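Local coordinates for protein ornithine carbamoyltransferase (Campylobacter jejuni subsp. jejuni, PDB 3TPF) that transfers the carbamoyl group of carbamoyl phosphate to L-ornithine, giving L-citrulline and phosphate in the first of three steps from ornithine to arginine, at residues M249-L262 and I274-A286. Numbering follows the deposited sequence.
Sequences MSVANKDAILLHCL and IFEKHADVIFEEA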
loop_
_atom_site.group_PDB
_atom_site.type_symbol
_atom_site.label_atom_id
_atom_site.label_comp_id
_atom_site.label_asym_id
_atom_site.label_seq_id
_atom_site.Cartn_x
_atom_site.Cartn_y
_atom_site.Cartn_z
HETATM N N MSE B 249 3.437 23.218 34.117
HETATM C CA MSE B 249 2.825 22.019 34.715
HETATM C C MSE B 249 2.693 22.151 36.189
HETATM O O MSE B 249 1.770 21.570 36.776
HETATM C CB MSE B 249 3.619 20.737 34.502
HETATM C CG MSE B 249 3.566 20.180 33.081
HETATM SE SE MSE B 249 1.711 19.991 32.347
HETATM C CE MSE B 249 0.948 18.339 33.188
ATOM N N SER B 250 3.646 22.867 36.800
ATOM C CA SER B 250 3.626 23.188 38.255
ATOM C C SER B 250 2.336 23.867 38.670
ATOM O O SER B 250 1.865 23.693 39.794
ATOM C CB SER B 250 4.777 24.124 38.663
ATOM N N VAL B 251 1.784 24.666 37.764
ATOM C CA VAL B 251 0.578 25.487 38.036
ATOM C C VAL B 251 -0.673 24.624 38.086
ATOM O O VAL B 251 -1.671 24.929 38.745
ATOM C CB VAL B 251 0.419 26.579 36.965
ATOM C CG1 VAL B 251 -0.791 27.440 37.241
ATOM C CG2 VAL B 251 1.687 27.407 36.885
ATOM N N ALA B 252 -0.617 23.544 37.337
ATOM C CA ALA B 252 -1.701 22.600 37.319
ATOM C C ALA B 252 -1.616 21.761 38.555
ATOM O O ALA B 252 -0.639 21.810 39.300
ATOM C CB ALA B 252 -1.626 21.728 36.110
ATOM N N ASN B 253 -2.660 20.989 38.756
ATOM C CA ASN B 253 -2.740 20.139 39.902
ATOM C C ASN B 253 -1.647 19.108 39.937
ATOM O O ASN B 253 -0.978 18.826 38.951
ATOM C CB ASN B 253 -4.074 19.421 39.987
ATOM C CG ASN B 253 -5.207 20.330 40.158
ATOM O OD1 ASN B 253 -5.082 21.496 40.595
ATOM N ND2 ASN B 253 -6.347 19.796 39.863
ATOM N N LYS B 254 -1.482 18.568 41.133
ATOM C CA LYS B 254 -0.456 17.599 41.384
ATOM C C LYS B 254 -0.808 16.400 40.527
ATOM O O LYS B 254 -1.978 16.064 40.382
ATOM C CB LYS B 254 -0.408 17.235 42.857
ATOM C CG LYS B 254 0.225 15.883 43.122
ATOM C CD LYS B 254 0.452 15.617 44.594
ATOM C CE LYS B 254 1.303 14.380 44.750
ATOM N NZ LYS B 254 1.061 13.930 46.140
ATOM N N ASP B 255 0.217 15.789 39.956
ATOM C CA ASP B 255 0.084 14.552 39.170
ATOM C C ASP B 255 -0.758 14.656 37.890
ATOM O O ASP B 255 -1.165 13.625 37.290
ATOM C CB ASP B 255 -0.458 13.427 40.053
ATOM C CG ASP B 255 0.541 12.993 41.097
ATOM O OD1 ASP B 255 1.743 12.828 40.749
ATOM O OD2 ASP B 255 0.125 12.811 42.246
ATOM N N ALA B 256 -0.964 15.894 37.456
ATOM C CA ALA B 256 -1.707 16.186 36.206
ATOM C C ALA B 256 -0.950 15.591 35.035
ATOM O O ALA B 256 0.289 15.633 35.036
ATOM C CB ALA B 256 -1.885 17.696 36.013
ATOM N N ILE B 257 -1.676 15.007 34.095
ATOM C CA ILE B 257 -1.088 14.391 32.900
ATOM C C ILE B 257 -1.035 15.363 31.746
ATOM O O ILE B 257 -1.876 16.279 31.651
ATOM C CB ILE B 257 -1.819 13.132 32.420
ATOM C CG1 ILE B 257 -3.274 13.422 32.093
ATOM C CG2 ILE B 257 -1.777 12.058 33.460
ATOM C CD1 ILE B 257 -3.948 12.238 31.406
ATOM N N LEU B 258 -0.013 15.212 30.907
ATOM C CA LEU B 258 0.181 16.057 29.726
ATOM C C LEU B 258 -0.147 15.219 28.473
ATOM O O LEU B 258 0.428 14.172 28.260
ATOM C CB LEU B 258 1.616 16.574 29.642
ATOM C CG LEU B 258 1.999 17.290 28.323
ATOM C CD1 LEU B 258 1.161 18.542 28.174
ATOM C CD2 LEU B 258 3.486 17.544 28.280
ATOM N N LEU B 259 -1.066 15.683 27.669
ATOM C CA LEU B 259 -1.432 15.011 26.438
ATOM C C LEU B 259 -1.008 15.842 25.224
ATOM O O LEU B 259 -1.039 17.064 25.277
ATOM C CB LEU B 259 -2.932 14.786 26.336
ATOM C CG LEU B 259 -3.579 13.796 27.284
ATOM C CD1 LEU B 259 -5.042 13.700 26.966
ATOM C CD2 LEU B 259 -2.848 12.413 27.140
ATOM N N HIS B 260 -0.519 15.158 24.196
ATOM C CA HIS B 260 -0.088 15.728 22.937
ATOM C C HIS B 260 -0.392 14.723 21.845
ATOM O O HIS B 260 -0.053 13.568 21.970
ATOM C CB HIS B 260 1.409 15.973 22.952
ATOM C CG HIS B 260 1.892 16.871 21.850
ATOM N ND1 HIS B 260 1.590 16.662 20.522
ATOM C CD2 HIS B 260 2.702 17.966 21.884
ATOM C CE1 HIS B 260 2.169 17.608 19.796
ATOM N NE2 HIS B 260 2.858 18.404 20.595
ATOM N N CYS B 261 -1.024 15.153 20.762
ATOM C CA CYS B 261 -1.478 14.202 19.697
ATOM C C CYS B 261 -0.337 13.764 18.832
ATOM O O CYS B 261 -0.392 12.705 18.236
ATOM C CB CYS B 261 -2.580 14.736 18.790
ATOM S SG CYS B 261 -2.144 16.306 17.990
ATOM N N LEU B 262 0.697 14.556 18.793
ATOM C CA LEU B 262 1.953 14.182 18.087
ATOM C C LEU B 262 1.813 14.489 16.619
ATOM O O LEU B 262 0.714 14.620 16.126
ATOM C CB LEU B 262 2.320 12.676 18.212
ATOM C CG LEU B 262 2.687 12.075 19.564
ATOM C CD1 LEU B 262 3.185 10.619 19.410
ATOM C CD2 LEU B 262 3.796 12.929 20.217
ATOM N N ILE B 274 9.821 18.124 29.858
ATOM C CA ILE B 274 8.452 17.870 30.232
ATOM C C ILE B 274 7.786 16.804 29.379
ATOM O O ILE B 274 6.976 16.002 29.845
ATOM C CB ILE B 274 7.606 19.167 30.236
ATOM C CG1 ILE B 274 6.570 19.080 31.341
ATOM C CG2 ILE B 274 6.918 19.422 28.917
ATOM C CD1 ILE B 274 7.232 18.965 32.692
ATOM N N PHE B 275 8.140 16.815 28.119
ATOM C CA PHE B 275 7.609 15.847 27.169
ATOM C C PHE B 275 8.046 14.461 27.567
ATOM O O PHE B 275 7.227 13.576 27.756
ATOM C CB PHE B 275 8.110 16.135 25.769
ATOM C CG PHE B 275 7.606 15.176 24.732
ATOM C CD1 PHE B 275 8.343 14.091 24.374
ATOM C CD2 PHE B 275 6.386 15.372 24.110
ATOM C CE1 PHE B 275 7.874 13.182 23.411
ATOM C CE2 PHE B 275 5.888 14.445 23.169
ATOM C CZ PHE B 275 6.643 13.351 22.810
ATOM N N GLU B 276 9.339 14.307 27.748
ATOM C CA GLU B 276 9.869 13.026 28.210
ATOM C C GLU B 276 9.362 12.637 29.616
ATOM O O GLU B 276 9.104 11.450 29.910
ATOM C CB GLU B 276 11.367 12.977 28.154
ATOM C CG GLU B 276 11.919 12.853 26.729
ATOM C CD GLU B 276 11.511 11.544 26.047
ATOM O OE1 GLU B 276 11.276 10.510 26.756
ATOM O OE2 GLU B 276 11.479 11.525 24.795
ATOM N N LYS B 277 9.134 13.640 30.455
ATOM C CA LYS B 277 8.557 13.383 31.792
ATOM C C LYS B 277 7.225 12.647 31.635
ATOM O O LYS B 277 6.957 11.679 32.334
ATOM C CB LYS B 277 8.368 14.648 32.614
ATOM C CG LYS B 277 8.249 14.369 34.107
ATOM C CD LYS B 277 7.578 15.517 34.837
ATOM C CE LYS B 277 7.310 15.271 36.345
ATOM N NZ LYS B 277 5.857 15.593 36.699
ATOM N N HIS B 278 6.469 13.038 30.647
ATOM C CA HIS B 278 5.227 12.335 30.339
ATOM C C HIS B 278 5.248 11.332 29.163
ATOM O O HIS B 278 4.230 11.076 28.552
ATOM C CB HIS B 278 4.156 13.358 30.063
ATOM C CG HIS B 278 3.810 14.157 31.248
ATOM N ND1 HIS B 278 4.467 15.334 31.568
ATOM C CD2 HIS B 278 2.909 13.924 32.242
ATOM C CE1 HIS B 278 3.951 15.807 32.693
ATOM N NE2 HIS B 278 3.003 14.979 33.111
ATOM N N ALA B 279 6.386 10.788 28.819
ATOM C CA ALA B 279 6.392 9.823 27.738
ATOM C C ALA B 279 5.347 8.690 27.965
ATOM O O ALA B 279 4.566 8.423 27.077
ATOM C CB ALA B 279 7.771 9.262 27.498
ATOM N N ASP B 280 5.270 8.101 29.142
ATOM C CA ASP B 280 4.370 6.965 29.308
ATOM C C ASP B 280 2.963 7.287 28.873
ATOM O O ASP B 280 2.321 6.494 28.160
ATOM C CB ASP B 280 4.306 6.443 30.730
ATOM C CG ASP B 280 5.594 5.794 31.184
ATOM O OD1 ASP B 280 6.293 5.151 30.401
ATOM O OD2 ASP B 280 5.956 5.929 32.361
ATOM N N VAL B 281 2.446 8.418 29.324
ATOM C CA VAL B 281 1.054 8.762 29.033
ATOM C C VAL B 281 0.905 9.182 27.607
ATOM O O VAL B 281 -0.092 8.899 26.974
ATOM C CB VAL B 281 0.414 9.799 30.015
ATOM C CG1 VAL B 281 0.842 11.249 29.676
ATOM C CG2 VAL B 281 -1.088 9.667 29.964
ATOM N N ILE B 282 1.866 9.943 27.115
ATOM C CA ILE B 282 1.768 10.496 25.773
ATOM C C ILE B 282 1.752 9.330 24.773
ATOM O O ILE B 282 1.008 9.358 23.779
ATOM C CB ILE B 282 2.905 11.465 25.437
ATOM C CG1 ILE B 282 2.711 12.763 26.233
ATOM C CG2 ILE B 282 2.927 11.784 23.938
ATOM C CD1 ILE B 282 3.859 13.769 26.103
ATOM N N PHE B 283 2.568 8.341 25.004
ATOM C CA PHE B 283 2.653 7.278 24.026
ATOM C C PHE B 283 1.556 6.256 24.214
ATOM O O PHE B 283 1.282 5.531 23.291
ATOM C CB PHE B 283 4.068 6.595 23.965
ATOM C CG PHE B 283 5.127 7.486 23.403
ATOM C CD1 PHE B 283 5.073 7.907 22.102
ATOM C CD2 PHE B 283 6.123 7.987 24.207
ATOM C CE1 PHE B 283 6.002 8.801 21.576
ATOM C CE2 PHE B 283 7.084 8.850 23.692
ATOM C CZ PHE B 283 7.025 9.253 22.365
ATOM N N GLU B 284 0.990 6.135 25.411
ATOM C CA GLU B 284 -0.189 5.313 25.549
ATOM C C GLU B 284 -1.327 6.010 24.739
ATOM O O GLU B 284 -2.116 5.383 24.020
ATOM C CB GLU B 284 -0.565 5.115 27.012
ATOM C CG GLU B 284 -0.209 3.743 27.598
ATOM C CD GLU B 284 -0.831 2.549 26.806
ATOM O OE1 GLU B 284 -0.155 1.474 26.660
ATOM O OE2 GLU B 284 -2.014 2.657 26.329
ATOM N N GLU B 285 -1.334 7.332 24.827
ATOM C CA GLU B 285 -2.312 8.150 24.148
ATOM C C GLU B 285 -2.247 7.727 22.682
ATOM O O GLU B 285 -3.239 7.350 22.131
ATOM C CB GLU B 285 -2.032 9.660 24.313
ATOM C CG GLU B 285 -3.000 10.622 23.591
ATOM C CD GLU B 285 -2.549 12.109 23.533
ATOM O OE1 GLU B 285 -1.490 12.361 24.143
ATOM O OE2 GLU B 285 -3.261 12.985 22.890
ATOM N N ALA B 286 -1.057 7.826 22.079
ATOM C CA ALA B 286 -0.768 7.430 20.683
ATOM C C ALA B 286 -1.367 6.087 20.286
ATOM O O ALA B 286 -2.109 5.906 19.345
ATOM C CB ALA B 286 0.737 7.311 20.582
#
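The imidazole of His278 lies flat against Leu258. CB of Leu258 sits over the centre of the His278 ring, 3.7 Å from its centroid, in a CH-pi contact. The two ring nitrogens are engaged at the edge. His278 ND1 gives a nearly straight hydrogen bond to O of Ile274 (3.1 Å, 162°), close to the ring plane. His278 NE2 gives a weak one to O of Ala256 (3.4 Å). The bond to Ile274 mainly fixes the ring's rotation at the junction of helices 272-277 and 279-302, and the weak one adds to it. The bent chain of Met249, modelled as selenomethionine, brings its CE obliquely to this ring, while CG of Met249 packs on CG1 of Ile274 at 3.6 Å. Strand 257-260 is the last strand of the parallel, Rossmann-like sheet of the ornithine-binding domain, next to strand 217-220. The 279-286 part of helix 279-302 packs beside it, the two short axes inclined by 41°. CG1 of Val281 and CG1 of Ile282 both touch the carbonyl oxygen of Leu258. Farther along, Glu285 reaches the strand with an extended chain, CG anti to the backbone N (chi1 178°). OE1 of Glu285 accepts the hydrogen bond from N of His260 through its syn lone pair (3.0 Å), and CD2 of Leu259 rests against the same carboxylate. OE2 has a weak hydrogen bond from Gln128, predicted to bind carbamoyl phosphate. Cys261 and Leu262 are also predicted to bind that substrate. ND1 of His260 accepts from N of Leu262 near the ring plane (2.9 Å), while its NE2 is hydrogen-bonded to Glu269. The methyls of Leu262 part between two aromatic rings: CD2 of Leu262 meets the edge of Phe275 (3.9 Å from CZ), and CD1 approaches Phe283 obliquely.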